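Local structure of natterin-like protein (Lethenteron camtschaticum, 6IUL) at residues G269-D274 with G301-K306; P164-E169 with T226-T231. The protein is a lamprey immune protein of the pore-forming, aerolysin-like toxin class, probably cytotoxic through membrane pores and probably carrying its own sugar-binding lectin module. One frame throughout, in Å; residues are numbered along the deposited sequence.

Contact 1 (G269-D274 with G301-K306); sequences GRADID and GLTYTK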
loop_
_atom_site.group_PDB
_atom_site.type_symbol
_atom_site.label_atom_id
_atom_site.label_comp_id
_atom_site.label_asym_id
_atom_site.label_seq_id
_atom_site.Cartn_x
_atom_site.Cartn_y
_atom_site.Cartn_z
ATOM N N GLY A 269 -1.842 16.152 17.539
ATOM C CA GLY A 269 -0.832 15.296 18.190
ATOM C C GLY A 269 -0.442 14.091 17.332
ATOM O O GLY A 269 -1.300 13.461 16.727
ATOM N N ARG A 270 0.832 13.768 17.323
ATOM C CA ARG A 270 1.387 12.666 16.542
ATOM C C ARG A 270 2.099 11.690 17.474
ATOM O O ARG A 270 2.925 12.096 18.296
ATOM C CB ARG A 270 2.405 13.237 15.572
ATOM C CG ARG A 270 3.128 12.251 14.702
ATOM C CD ARG A 270 4.201 12.978 13.905
ATOM N NE ARG A 270 4.776 12.122 12.853
ATOM C CZ ARG A 270 5.764 11.232 13.027
ATOM N NH1 ARG A 270 6.309 11.038 14.231
ATOM N NH2 ARG A 270 6.215 10.543 11.978
ATOM N N ALA A 271 1.812 10.408 17.325
ATOM C CA ALA A 271 2.456 9.396 18.154
ATOM C C ALA A 271 2.966 8.223 17.353
ATOM O O ALA A 271 2.213 7.619 16.588
ATOM C CB ALA A 271 1.492 8.912 19.231
ATOM N N ASP A 272 4.262 7.929 17.536
ATOM C CA ASP A 272 4.907 6.706 17.043
ATOM C C ASP A 272 4.653 5.592 18.015
ATOM O O ASP A 272 4.883 5.758 19.200
ATOM C CB ASP A 272 6.418 6.896 16.871
ATOM C CG ASP A 272 6.752 7.751 15.638
ATOM O OD1 ASP A 272 6.448 7.331 14.506
ATOM O OD2 ASP A 272 7.306 8.850 15.780
ATOM N N ILE A 273 4.165 4.460 17.507
ATOM C CA ILE A 273 3.849 3.323 18.343
ATOM C C ILE A 273 4.800 2.158 18.058
ATOM O O ILE A 273 5.002 1.770 16.902
ATOM C CB ILE A 273 2.401 2.867 18.145
ATOM C CG1 ILE A 273 1.450 4.048 18.351
ATOM C CG2 ILE A 273 2.075 1.715 19.081
ATOM C CD1 ILE A 273 -0.032 3.714 18.297
ATOM N N ASP A 274 5.391 1.601 19.115
ATOM C CA ASP A 274 6.366 0.523 18.979
ATOM C C ASP A 274 6.099 -0.450 20.132
ATOM O O ASP A 274 6.359 -0.121 21.286
ATOM C CB ASP A 274 7.792 1.086 19.009
ATOM C CG ASP A 274 8.862 0.036 18.693
ATOM O OD1 ASP A 274 8.836 -1.078 19.266
ATOM O OD2 ASP A 274 9.775 0.328 17.888
ATOM N N GLY A 301 3.556 1.522 14.426
ATOM C CA GLY A 301 2.487 2.330 13.918
ATOM C C GLY A 301 2.790 3.815 13.982
ATOM O O GLY A 301 3.673 4.252 14.685
ATOM N N LEU A 302 2.002 4.574 13.239
ATOM C CA LEU A 302 1.960 6.009 13.337
ATOM C C LEU A 302 0.495 6.403 13.419
ATOM O O LEU A 302 -0.326 5.969 12.598
ATOM C CB LEU A 302 2.610 6.654 12.122
ATOM C CG LEU A 302 2.572 8.204 12.094
ATOM C CD1 LEU A 302 3.299 8.766 13.307
ATOM C CD2 LEU A 302 3.248 8.759 10.846
ATOM N N THR A 303 0.141 7.167 14.442
ATOM C CA THR A 303 -1.229 7.613 14.591
ATOM C C THR A 303 -1.273 9.096 14.981
ATOM O O THR A 303 -0.238 9.693 15.347
ATOM C CB THR A 303 -1.981 6.767 15.620
ATOM O OG1 THR A 303 -3.387 7.006 15.490
ATOM C CG2 THR A 303 -1.547 7.078 17.050
ATOM N N TYR A 304 -2.459 9.676 14.872
ATOM C CA TYR A 304 -2.678 11.080 15.187
ATOM C C TYR A 304 -3.916 11.213 16.052
ATOM O O TYR A 304 -4.844 10.417 15.936
ATOM C CB TYR A 304 -2.848 11.937 13.939
ATOM C CG TYR A 304 -1.610 12.166 13.126
ATOM C CD1 TYR A 304 -1.186 11.233 12.164
ATOM C CD2 TYR A 304 -0.870 13.336 13.268
ATOM C CE1 TYR A 304 -0.059 11.451 11.393
ATOM C CE2 TYR A 304 0.267 13.571 12.498
ATOM C CZ TYR A 304 0.670 12.614 11.571
ATOM O OH TYR A 304 1.809 12.857 10.828
ATOM N N THR A 305 -3.923 12.238 16.917
ATOM C CA THR A 305 -5.139 12.606 17.649
ATOM C C THR A 305 -6.034 13.454 16.746
ATOM O O THR A 305 -5.696 13.768 15.605
ATOM C CB THR A 305 -4.800 13.459 18.895
ATOM O OG1 THR A 305 -4.194 14.680 18.478
ATOM C CG2 THR A 305 -3.796 12.750 19.761
ATOM N N LYS A 306 -7.166 13.855 17.282
ATOM C CA LYS A 306 -8.026 14.878 16.637
ATOM C C LYS A 306 -7.337 16.237 16.701
ATOM O O LYS A 306 -6.534 16.490 17.607
ATOM C CB LYS A 306 -9.420 14.957 17.306
ATOM C CG LYS A 306 -10.411 13.828 16.913
ATOM C CD LYS A 306 -10.066 13.286 15.518
ATOM C CE LYS A 306 -10.984 12.229 14.932
ATOM N NZ LYS A 306 -12.239 12.817 14.412
#
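Ala271 and Thr303 form the central hydrogen-bonded pair of an antiparallel ladder between strands 260-285 and 290-313, the long beta hairpin of the aerolysin-like module. The local strand axes run 153° apart. Ala271 N reaches Thr303 O at 2.9 Å in a nearly straight bond, Thr303 N returns to Ala271 O at 3.0 Å, and Ile273 and Gly301 form a second reciprocal pair of backbone hydrogen bonds. At the far end Thr305 N bonds to Gly269 O, while the side-chain atom Thr305 OG1 accepts from Gly269 N at 2.9 Å, taking the place of a backbone acceptor.

One sheet face carries Arg270, Asp272, Leu302 and Tyr304. Leu302 has CG anti to its backbone N (chi1 178°), and its CD1 lies over the centre of the Arg270 guanidinium, 3.5 Å from CZ. Tyr304 OH sits at the guanidinium edge, 3.7 Å from NE, with ring and guanidinium planes 86° apart. On the other face mainly carbon atoms meet: Ile273 CD1 touches Thr303 CG2 at 3.9 Å, and Val221 packs against Ala271 and Thr303.

Arg270 NH1 makes a salt bridge to Asp272 OD2 at 2.9 Å, which probably balances the arginine charge; the nearby Glu169 carboxylate may contribute, while Leu302 CD1 covers one guanidinium face.

Contact 2 (P164-E169 with T226-T231); sequences PNVQME and TGFSFT
Phe228 and Val166 meet at about a right angle, and the phenylalanine can be followed atom by atom. Its CB is 4.1 Å from Pro164 CG and equally far from Val166 CG2. The first torsion sets CG anti to the carbonyl carbon (chi1 -70°). Val166 CG2 lies over one face of the ring, displaced toward the rim, with CD2 of Phe228 its nearest atom at 3.5 Å; this qualifies as a CH-pi contact. One step further out, Phe228 CE2 faces Val166 CB at 3.9 Å and, slightly more distantly, CG1. At the tip, Phe228 CZ is approached at the ring edge by Met168 CE, 4.2 Å away.

Within the aerolysin-like module, the contact joins the run of chain entering strand 166-178 to the start of strand 228-238, the second strand of the antiparallel hairpin begun by strand 212-223. The touching parts point 132° apart and share no backbone hydrogen bond, so this is side-chain packing and not a sheet ladder. Val221 of the hairpin's first strand also touches Pro164, Phe228 and Phe230.

Pro164 fits against both phenylalanines. Its CD rests on the backbone of Phe228, 3.3 Å from that residue's O, and its CG stands over the centre of the Phe230 ring, 3.7 Å from the centroid and just 4° off the ring normal. That near-vertical approach is the geometric evidence for a second CH-pi contact. Pro164 CB adds a further touch nearer the rim, 3.8 Å from CZ of Phe230. Phe230 is buried, with Met159 and Ile162 also against its side chain, whereas Met168 at the other end of the contact is exposed.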
loop_
_atom_site.group_PDB
_atom_site.type_symbol
_atom_site.label_atom_id
_atom_site.label_comp_id
_atom_site.label_asym_id
_atom_site.label_seq_id
_atom_site.Cartn_x
_atom_site.Cartn_y
_atom_site.Cartn_z
ATOM N N PRO A 164 2.031 6.597 25.807
ATOM C CA PRO A 164 2.242 7.136 24.476
ATOM C C PRO A 164 3.109 8.386 24.531
ATOM O O PRO A 164 3.041 9.151 25.495
ATOM C CB PRO A 164 0.838 7.481 23.991
ATOM C CG PRO A 164 -0.082 6.716 24.845
ATOM C CD PRO A 164 0.604 6.565 26.165
ATOM N N ASN A 165 3.949 8.579 23.530
ATOM C CA ASN A 165 4.694 9.820 23.432
ATOM C C ASN A 165 4.031 10.704 22.348
ATOM O O ASN A 165 4.399 10.642 21.155
ATOM C CB ASN A 165 6.152 9.551 23.085
ATOM C CG ASN A 165 6.943 10.826 22.946
ATOM O OD1 ASN A 165 6.547 11.863 23.483
ATOM N ND2 ASN A 165 8.041 10.775 22.218
ATOM N N VAL A 166 3.064 11.518 22.755
ATOM C CA VAL A 166 2.325 12.365 21.805
ATOM C C VAL A 166 2.997 13.706 21.566
ATOM O O VAL A 166 3.072 14.501 22.457
ATOM C CB VAL A 166 0.904 12.594 22.311
ATOM C CG1 VAL A 166 0.128 13.428 21.324
ATOM C CG2 VAL A 166 0.201 11.262 22.528
ATOM N N GLN A 167 3.515 13.930 20.367
ATOM C CA GLN A 167 4.185 15.173 19.990
ATOM C C GLN A 167 3.184 16.091 19.254
ATOM O O GLN A 167 2.544 15.675 18.265
ATOM C CB GLN A 167 5.402 14.947 19.055
ATOM C CG GLN A 167 6.642 14.194 19.601
ATOM C CD GLN A 167 7.274 14.748 20.906
ATOM O OE1 GLN A 167 8.333 14.289 21.309
ATOM N NE2 GLN A 167 6.605 15.673 21.587
ATOM N N MET A 168 3.098 17.335 19.734
ATOM C CA MET A 168 2.203 18.350 19.198
ATOM C C MET A 168 2.893 19.132 18.098
ATOM O O MET A 168 4.078 19.460 18.198
ATOM C CB MET A 168 1.753 19.297 20.325
ATOM C CG MET A 168 0.983 18.611 21.447
ATOM S SD MET A 168 -0.482 17.664 20.915
ATOM C CE MET A 168 -1.280 17.432 22.522
ATOM N N GLU A 169 2.151 19.387 17.024
ATOM C CA GLU A 169 2.618 20.159 15.910
ATOM C C GLU A 169 1.562 21.251 15.674
ATOM O O GLU A 169 0.353 20.973 15.701
ATOM C CB GLU A 169 2.666 19.350 14.598
ATOM C CG GLU A 169 2.973 17.886 14.662
ATOM C CD GLU A 169 2.861 17.222 13.288
ATOM O OE1 GLU A 169 2.436 17.871 12.317
ATOM O OE2 GLU A 169 3.242 16.046 13.192
ATOM N N THR A 226 -4.979 12.057 32.906
ATOM C CA THR A 226 -3.608 11.878 33.401
ATOM C C THR A 226 -2.620 12.233 32.280
ATOM O O THR A 226 -1.445 12.537 32.509
ATOM C CB THR A 226 -3.353 10.413 33.826
ATOM O OG1 THR A 226 -4.397 9.976 34.707
ATOM C CG2 THR A 226 -1.973 10.253 34.497
ATOM N N GLY A 227 -3.136 12.202 31.060
ATOM C CA GLY A 227 -2.338 12.412 29.859
ATOM C C GLY A 227 -2.939 11.633 28.693
ATOM O O GLY A 227 -4.094 11.850 28.315
ATOM N N PHE A 228 -2.163 10.707 28.133
ATOM C CA PHE A 228 -2.684 9.838 27.099
ATOM C C PHE A 228 -2.438 8.380 27.492
ATOM O O PHE A 228 -1.513 8.063 28.238
ATOM C CB PHE A 228 -2.024 10.162 25.769
ATOM C CG PHE A 228 -2.427 11.491 25.180
ATOM C CD1 PHE A 228 -3.621 11.627 24.489
ATOM C CD2 PHE A 228 -1.577 12.591 25.254
ATOM C CE1 PHE A 228 -3.966 12.833 23.881
ATOM C CE2 PHE A 228 -1.935 13.813 24.673
ATOM C CZ PHE A 228 -3.124 13.933 23.982
ATOM N N SER A 229 -3.309 7.509 27.005
ATOM C CA SER A 229 -3.099 6.082 27.101
ATOM C C SER A 229 -3.363 5.391 25.764
ATOM O O SER A 229 -4.097 5.879 24.920
ATOM C CB SER A 229 -3.990 5.482 28.167
ATOM O OG SER A 229 -5.338 5.617 27.771
ATOM N N PHE A 230 -2.759 4.224 25.585
ATOM C CA PHE A 230 -3.068 3.364 24.433
ATOM C C PHE A 230 -4.404 2.609 24.580
ATOM O O PHE A 230 -4.776 2.208 25.679
ATOM C CB PHE A 230 -1.922 2.373 24.215
ATOM C CG PHE A 230 -0.667 2.991 23.664
ATOM C CD1 PHE A 230 -0.698 3.706 22.491
ATOM C CD2 PHE A 230 0.556 2.791 24.274
ATOM C CE1 PHE A 230 0.455 4.241 21.950
ATOM C CE2 PHE A 230 1.712 3.349 23.758
ATOM C CZ PHE A 230 1.669 4.063 22.579
ATOM N N THR A 231 -5.137 2.454 23.478
ATOM C CA THR A 231 -6.221 1.454 23.362
ATOM C C THR A 231 -6.179 0.828 21.970
ATOM O O THR A 231 -5.367 1.245 21.130
ATOM C CB THR A 231 -7.614 2.037 23.531
ATOM O OG1 THR A 231 -7.639 3.336 22.925
ATOM C CG2 THR A 231 -7.982 2.096 24.999
#

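Overall arrangement
The two contacts lie side by side in the aerolysin-like module, on the same side of the chain's centre, with their own centres about 8 Å apart. Contact 2 closes before contact 1 opens along the chain. Strand 260-285 pairs antiparallel with strand 290-313 in contact 1 and, on its other edge, with strand 166-178, which contact 2 reaches. A probable hydrogen bond from Arg270 N to Gln167 O (2.7 Å) ties the two together, and Ile273 CD1 packs on Phe230 CE1 at 3.7 Å. The hairpin of strands 212-223 and 228-238 packs against the face carrying Ala271, Ile273 and Thr303. Strand 260-285 thus links both contacts within the elongated, probably pore-forming module.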